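Local coordinates for protein xylose isomerase-like TIM barrel (Anabaena variabilis ATCC 29413, PDB 2QW5) that is probably a zinc-dependent isomerase or epimerase acting on sugars or sugar phosphates, with zinc and D-xylose bound in its barrel, at residues Asp10-Leu22 against Leu40-Ala53. Residues are numbered along the deposited sequence; the frame is centred on the assembly and turned at random.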
loop_
_atom_site.group_PDB
_atom_site.type_symbol
_atom_site.label_atom_id
_atom_site.label_comp_id
_atom_site.label_asym_id
_atom_site.label_seq_id
_atom_site.Cartn_x
_atom_site.Cartn_y
_atom_site.Cartn_z
ATOM N N ASP A 10 -4.519 3.986 43.041
ATOM C CA ASP A 10 -3.704 2.892 42.495
ATOM C C ASP A 10 -3.254 3.322 41.102
ATOM O O ASP A 10 -4.056 3.844 40.307
ATOM C CB ASP A 10 -4.521 1.596 42.361
ATOM C CG ASP A 10 -4.735 0.887 43.676
ATOM O OD1 ASP A 10 -4.076 1.217 44.667
ATOM O OD2 ASP A 10 -5.561 -0.038 43.707
ATOM N N ILE A 11 -1.985 3.094 40.824
ATOM C CA ILE A 11 -1.399 3.418 39.537
ATOM C C ILE A 11 -1.002 2.114 38.885
ATOM O O ILE A 11 -0.246 1.326 39.469
ATOM C CB ILE A 11 -0.155 4.371 39.665
ATOM C CG1 ILE A 11 -0.477 5.612 40.494
ATOM C CG2 ILE A 11 0.395 4.780 38.272
ATOM C CD1 ILE A 11 -1.639 6.388 39.969
ATOM N N TYR A 12 -1.514 1.880 37.676
ATOM C CA TYR A 12 -1.192 0.688 36.875
ATOM C C TYR A 12 -0.274 1.106 35.733
ATOM O O TYR A 12 -0.094 2.290 35.499
ATOM C CB TYR A 12 -2.457 0.104 36.262
ATOM C CG TYR A 12 -3.456 -0.572 37.187
ATOM C CD1 TYR A 12 -3.442 -0.410 38.594
ATOM C CD2 TYR A 12 -4.541 -1.280 36.631
ATOM C CE1 TYR A 12 -4.443 -1.030 39.400
ATOM C CE2 TYR A 12 -5.507 -1.878 37.431
ATOM C CZ TYR A 12 -5.458 -1.760 38.802
ATOM O OH TYR A 12 -6.448 -2.349 39.558
ATOM N N ILE A 13 0.338 0.144 35.073
ATOM C CA ILE A 13 1.094 0.394 33.830
ATOM C C ILE A 13 0.753 -0.642 32.772
ATOM O O ILE A 13 0.570 -1.815 33.078
ATOM C CB ILE A 13 2.599 0.483 34.089
ATOM C CG1 ILE A 13 3.332 0.923 32.812
ATOM C CG2 ILE A 13 3.119 -0.831 34.712
ATOM C CD1 ILE A 13 4.791 1.388 33.046
ATOM N N SER A 14 0.649 -0.193 31.514
ATOM C CA SER A 14 0.379 -1.082 30.400
ATOM C C SER A 14 1.591 -1.934 29.981
ATOM O O SER A 14 2.690 -1.424 29.864
ATOM C CB SER A 14 -0.006 -0.280 29.167
ATOM O OG SER A 14 -0.209 -1.148 28.077
ATOM N N PHE A 15 1.328 -3.207 29.655
ATOM C CA PHE A 15 2.347 -4.103 29.062
ATOM C C PHE A 15 2.725 -3.724 27.620
ATOM O O PHE A 15 3.600 -4.362 27.071
ATOM C CB PHE A 15 2.017 -5.611 29.220
ATOM C CG PHE A 15 2.844 -6.276 30.276
ATOM C CD1 PHE A 15 2.828 -5.785 31.587
ATOM C CD2 PHE A 15 3.674 -7.362 29.960
ATOM C CE1 PHE A 15 3.613 -6.364 32.579
ATOM C CE2 PHE A 15 4.492 -7.952 30.954
ATOM C CZ PHE A 15 4.436 -7.462 32.269
ATOM N N PHE A 16 2.073 -2.705 27.012
ATOM C CA PHE A 16 2.564 -2.130 25.721
ATOM C C PHE A 16 3.993 -1.526 25.777
ATOM O O PHE A 16 4.543 -1.140 24.739
ATOM C CB PHE A 16 1.589 -1.092 25.184
ATOM C CG PHE A 16 0.263 -1.656 24.744
ATOM C CD1 PHE A 16 0.145 -2.934 24.178
ATOM C CD2 PHE A 16 -0.872 -0.866 24.805
ATOM C CE1 PHE A 16 -1.054 -3.395 23.683
ATOM C CE2 PHE A 16 -2.088 -1.360 24.337
ATOM C CZ PHE A 16 -2.170 -2.616 23.759
HETATM N N MSE A 17 4.559 -1.375 26.986
HETATM C CA MSE A 17 5.959 -1.026 27.167
HETATM C C MSE A 17 6.824 -2.189 26.623
HETATM O O MSE A 17 7.976 -1.966 26.247
HETATM C CB MSE A 17 6.279 -0.815 28.640
HETATM C CG MSE A 17 7.757 -0.419 28.978
HETATM SE SE MSE A 17 8.208 1.241 28.137
HETATM C CE MSE A 17 7.634 2.387 29.513
ATOM N N PHE A 18 6.276 -3.418 26.614
ATOM C CA PHE A 18 7.010 -4.629 26.226
ATOM C C PHE A 18 6.463 -5.453 25.073
ATOM O O PHE A 18 7.244 -6.040 24.310
ATOM C CB PHE A 18 7.069 -5.591 27.443
ATOM C CG PHE A 18 7.448 -4.934 28.725
ATOM C CD1 PHE A 18 8.732 -4.476 28.931
ATOM C CD2 PHE A 18 6.527 -4.779 29.748
ATOM C CE1 PHE A 18 9.090 -3.846 30.132
ATOM C CE2 PHE A 18 6.871 -4.149 30.943
ATOM C CZ PHE A 18 8.167 -3.694 31.144
ATOM N N THR A 19 5.132 -5.534 24.943
ATOM C CA THR A 19 4.539 -6.508 24.045
ATOM C C THR A 19 3.076 -6.283 23.755
ATOM O O THR A 19 2.449 -5.485 24.419
ATOM C CB THR A 19 4.668 -7.907 24.703
ATOM O OG1 THR A 19 4.375 -8.936 23.763
ATOM C CG2 THR A 19 3.769 -8.039 25.955
ATOM N N THR A 20 2.568 -6.949 22.720
ATOM C CA THR A 20 1.111 -7.001 22.427
ATOM C C THR A 20 0.542 -8.434 22.693
ATOM O O THR A 20 -0.672 -8.687 22.500
ATOM C CB THR A 20 0.765 -6.567 20.984
ATOM O OG1 THR A 20 1.288 -7.513 20.060
ATOM C CG2 THR A 20 1.301 -5.212 20.680
ATOM N N ASN A 21 1.403 -9.359 23.145
ATOM C CA ASN A 21 1.042 -10.774 23.345
ATOM C C ASN A 21 1.676 -11.333 24.622
ATOM O O ASN A 21 2.905 -11.477 24.717
ATOM C CB ASN A 21 1.477 -11.613 22.132
ATOM C CG ASN A 21 0.815 -12.982 22.089
ATOM O OD1 ASN A 21 0.606 -13.649 23.114
ATOM N ND2 ASN A 21 0.467 -13.411 20.892
ATOM N N LEU A 22 0.813 -11.665 25.582
ATOM C CA LEU A 22 1.241 -12.211 26.855
ATOM C C LEU A 22 1.729 -13.673 26.770
ATOM O O LEU A 22 2.362 -14.116 27.719
ATOM C CB LEU A 22 0.144 -12.012 27.958
ATOM C CG LEU A 22 0.241 -10.685 28.736
ATOM C CD1 LEU A 22 1.436 -10.748 29.702
ATOM C CD2 LEU A 22 0.320 -9.431 27.886
ATOM N N LEU A 40 8.610 -3.476 38.326
ATOM C CA LEU A 40 7.680 -2.357 38.257
ATOM C C LEU A 40 7.030 -2.064 39.599
ATOM O O LEU A 40 6.871 -0.909 39.958
ATOM C CB LEU A 40 6.642 -2.602 37.143
ATOM C CG LEU A 40 7.273 -2.524 35.727
ATOM C CD1 LEU A 40 6.404 -3.144 34.667
ATOM C CD2 LEU A 40 7.612 -1.097 35.333
ATOM N N GLN A 41 6.679 -3.122 40.336
ATOM C CA GLN A 41 6.116 -2.986 41.697
ATOM C C GLN A 41 7.004 -2.171 42.613
ATOM O O GLN A 41 6.473 -1.432 43.439
ATOM C CB GLN A 41 5.901 -4.339 42.363
ATOM C CG GLN A 41 4.699 -5.067 41.942
ATOM C CD GLN A 41 4.482 -6.282 42.829
ATOM O OE1 GLN A 41 5.359 -7.164 42.949
ATOM N NE2 GLN A 41 3.346 -6.312 43.487
ATOM N N ARG A 42 8.331 -2.312 42.470
ATOM C CA ARG A 42 9.276 -1.535 43.290
ATOM C C ARG A 42 9.135 -0.027 43.054
ATOM O O ARG A 42 9.355 0.748 43.973
ATOM C CB ARG A 42 10.733 -2.006 43.125
ATOM C CG ARG A 42 10.975 -3.422 43.633
ATOM C CD ARG A 42 12.459 -3.706 43.836
ATOM N NE ARG A 42 12.716 -5.059 44.346
ATOM C CZ ARG A 42 12.576 -5.471 45.615
ATOM N NH1 ARG A 42 12.123 -4.661 46.585
ATOM N NH2 ARG A 42 12.867 -6.737 45.921
ATOM N N PHE A 43 8.728 0.384 41.847
ATOM C CA PHE A 43 8.469 1.798 41.544
ATOM C C PHE A 43 7.126 2.294 42.077
ATOM O O PHE A 43 6.860 3.494 42.036
ATOM C CB PHE A 43 8.484 2.078 40.023
ATOM C CG PHE A 43 9.723 1.616 39.314
ATOM C CD1 PHE A 43 10.989 1.699 39.912
ATOM C CD2 PHE A 43 9.638 1.162 38.002
ATOM C CE1 PHE A 43 12.142 1.277 39.233
ATOM C CE2 PHE A 43 10.783 0.733 37.301
ATOM C CZ PHE A 43 12.049 0.788 37.932
ATOM N N GLY A 44 6.271 1.370 42.518
ATOM C CA GLY A 44 4.978 1.677 43.114
ATOM C C GLY A 44 3.753 1.253 42.337
ATOM O O GLY A 44 2.647 1.538 42.762
ATOM N N TYR A 45 3.932 0.581 41.209
ATOM C CA TYR A 45 2.794 0.117 40.398
ATOM C C TYR A 45 2.119 -1.023 41.136
ATOM O O TYR A 45 2.804 -1.906 41.655
ATOM C CB TYR A 45 3.247 -0.323 38.993
ATOM C CG TYR A 45 3.679 0.834 38.109
ATOM C CD1 TYR A 45 2.718 1.675 37.536
ATOM C CD2 TYR A 45 5.042 1.076 37.811
ATOM C CE1 TYR A 45 3.085 2.741 36.740
ATOM C CE2 TYR A 45 5.427 2.129 36.989
ATOM C CZ TYR A 45 4.436 2.950 36.431
ATOM O OH TYR A 45 4.785 4.026 35.640
ATOM N N SER A 46 0.789 -0.955 41.215
ATOM C CA SER A 46 -0.057 -1.944 41.894
ATOM C C SER A 46 -0.920 -2.807 40.949
ATOM O O SER A 46 -1.603 -3.757 41.389
ATOM C CB SER A 46 -0.927 -1.236 42.904
ATOM O OG SER A 46 -1.812 -0.389 42.238
ATOM N N GLY A 47 -0.869 -2.505 39.657
ATOM C CA GLY A 47 -1.568 -3.320 38.680
ATOM C C GLY A 47 -1.048 -3.121 37.269
ATOM O O GLY A 47 -0.286 -2.199 37.001
ATOM N N PHE A 48 -1.477 -4.006 36.372
ATOM C CA PHE A 48 -0.936 -4.049 34.975
ATOM C C PHE A 48 -2.001 -4.248 33.946
ATOM O O PHE A 48 -2.940 -4.943 34.242
ATOM C CB PHE A 48 0.125 -5.149 34.910
ATOM C CG PHE A 48 1.203 -4.938 35.914
ATOM C CD1 PHE A 48 2.300 -4.128 35.623
ATOM C CD2 PHE A 48 1.047 -5.408 37.198
ATOM C CE1 PHE A 48 3.275 -3.855 36.611
ATOM C CE2 PHE A 48 2.000 -5.129 38.208
ATOM C CZ PHE A 48 3.112 -4.352 37.907
ATOM N N GLU A 49 -1.893 -3.610 32.771
ATOM C CA GLU A 49 -2.862 -3.827 31.702
ATOM C C GLU A 49 -2.221 -4.843 30.798
ATOM O O GLU A 49 -1.130 -4.619 30.291
ATOM C CB GLU A 49 -3.189 -2.616 30.812
ATOM C CG GLU A 49 -3.403 -1.303 31.452
ATOM C CD GLU A 49 -4.049 -0.308 30.452
ATOM O OE1 GLU A 49 -3.929 -0.462 29.193
ATOM O OE2 GLU A 49 -4.677 0.620 30.946
ATOM N N PHE A 50 -2.918 -5.933 30.589
ATOM C CA PHE A 50 -2.514 -7.024 29.703
ATOM C C PHE A 50 -3.307 -6.951 28.418
ATOM O O PHE A 50 -4.538 -7.063 28.469
ATOM C CB PHE A 50 -2.828 -8.354 30.381
ATOM C CG PHE A 50 -1.788 -8.827 31.372
ATOM C CD1 PHE A 50 -0.756 -8.011 31.859
ATOM C CD2 PHE A 50 -1.938 -10.115 31.905
ATOM C CE1 PHE A 50 0.181 -8.523 32.773
ATOM C CE2 PHE A 50 -1.038 -10.609 32.829
ATOM C CZ PHE A 50 0.015 -9.819 33.268
ATOM N N PRO A 51 -2.618 -6.707 27.267
ATOM C CA PRO A 51 -3.330 -6.866 26.005
ATOM C C PRO A 51 -3.636 -8.340 25.782
ATOM O O PRO A 51 -2.811 -9.181 26.107
ATOM C CB PRO A 51 -2.338 -6.351 24.950
ATOM C CG PRO A 51 -0.974 -6.515 25.580
ATOM C CD PRO A 51 -1.223 -6.252 27.047
ATOM N N ILE A 52 -4.843 -8.655 25.293
ATOM C CA ILE A 52 -5.205 -10.030 24.969
ATOM C C ILE A 52 -5.177 -10.165 23.461
ATOM O O ILE A 52 -6.082 -9.637 22.750
ATOM C CB ILE A 52 -6.557 -10.487 25.573
ATOM C CG1 ILE A 52 -6.545 -10.290 27.110
ATOM C CG2 ILE A 52 -6.913 -11.957 25.161
ATOM C CD1 ILE A 52 -5.417 -11.015 27.898
ATOM N N ALA A 53 -4.110 -10.815 22.957
ATOM C CA ALA A 53 -3.941 -11.020 21.495
ATOM C C ALA A 53 -5.066 -11.869 20.957
ATOM O O ALA A 53 -5.461 -12.816 21.642
ATOM C CB ALA A 53 -2.591 -11.665 21.168
HETATM O O HOH W 1 -0.279 2.071 42.786
HETATM O O HOH W 2 -2.573 -2.154 27.473
HETATM O O HOH W 3 -2.085 -11.508 24.850
#
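Chi1 of Ile13 (-173°) turns CG1 away from the backbone N, which runs CD1 along the Tyr45 ring to CZ and OH; CB sits over the tyrosine face, 3.8 Å from the ring centroid. Both residues belong to the first beta-alpha-beta unit of a TIM barrel, where strands 11-14 and 47-51 run parallel, joined through helix 27-42. Glu49 N donates to Ile13 O from above the carbonyl plane, whereas Phe15 N meets Glu49 O in the Glu49 carbonyl plane at 2.9 Å; Ile13 N also bonds to Gly47 O, and Ser46 N to Ile11 O. On the outer, helix-covered side of the sheet, Ile13 CG2 reaches CD1 of Phe48 at 3.5 Å and Leu40 CD1 of helix 27-42. Tyr45 OH is bonded to Ala318 O, and Ile11 CG2 touches CE1 of the same ring; an alanine in place of Tyr45 would probably leave Ile11 and Ile13 without the phenol ring they pack on and the Ala318 carbonyl without this donor. Gly47 CA lies over the Tyr12 ring, where a side chain would collide with CE1. Glu49 points into the barrel: water 2 links its OE1 to Ser14 OG, while OE2 binds Tyr245 and Gln247, the latter a zinc ligand, which makes Glu49 second-shell. Phe16, stacked on Phe283 of the xylose pocket, rests CE1 against Pro51 CB at 3.5 Å. Toward the strands' C-terminal ends, Phe50 turns its edge to one face of Phe15, planes at 68°, and Phe18 CD2 covers the opposite face. Leu22 CD1 stands over the centre of the Phe50 ring, and CD2 packs on Pro51 CD. Water 3 closes this end, donating to Pro51 O at 2.7 Å and accepting from Leu22 N and Ala53 N.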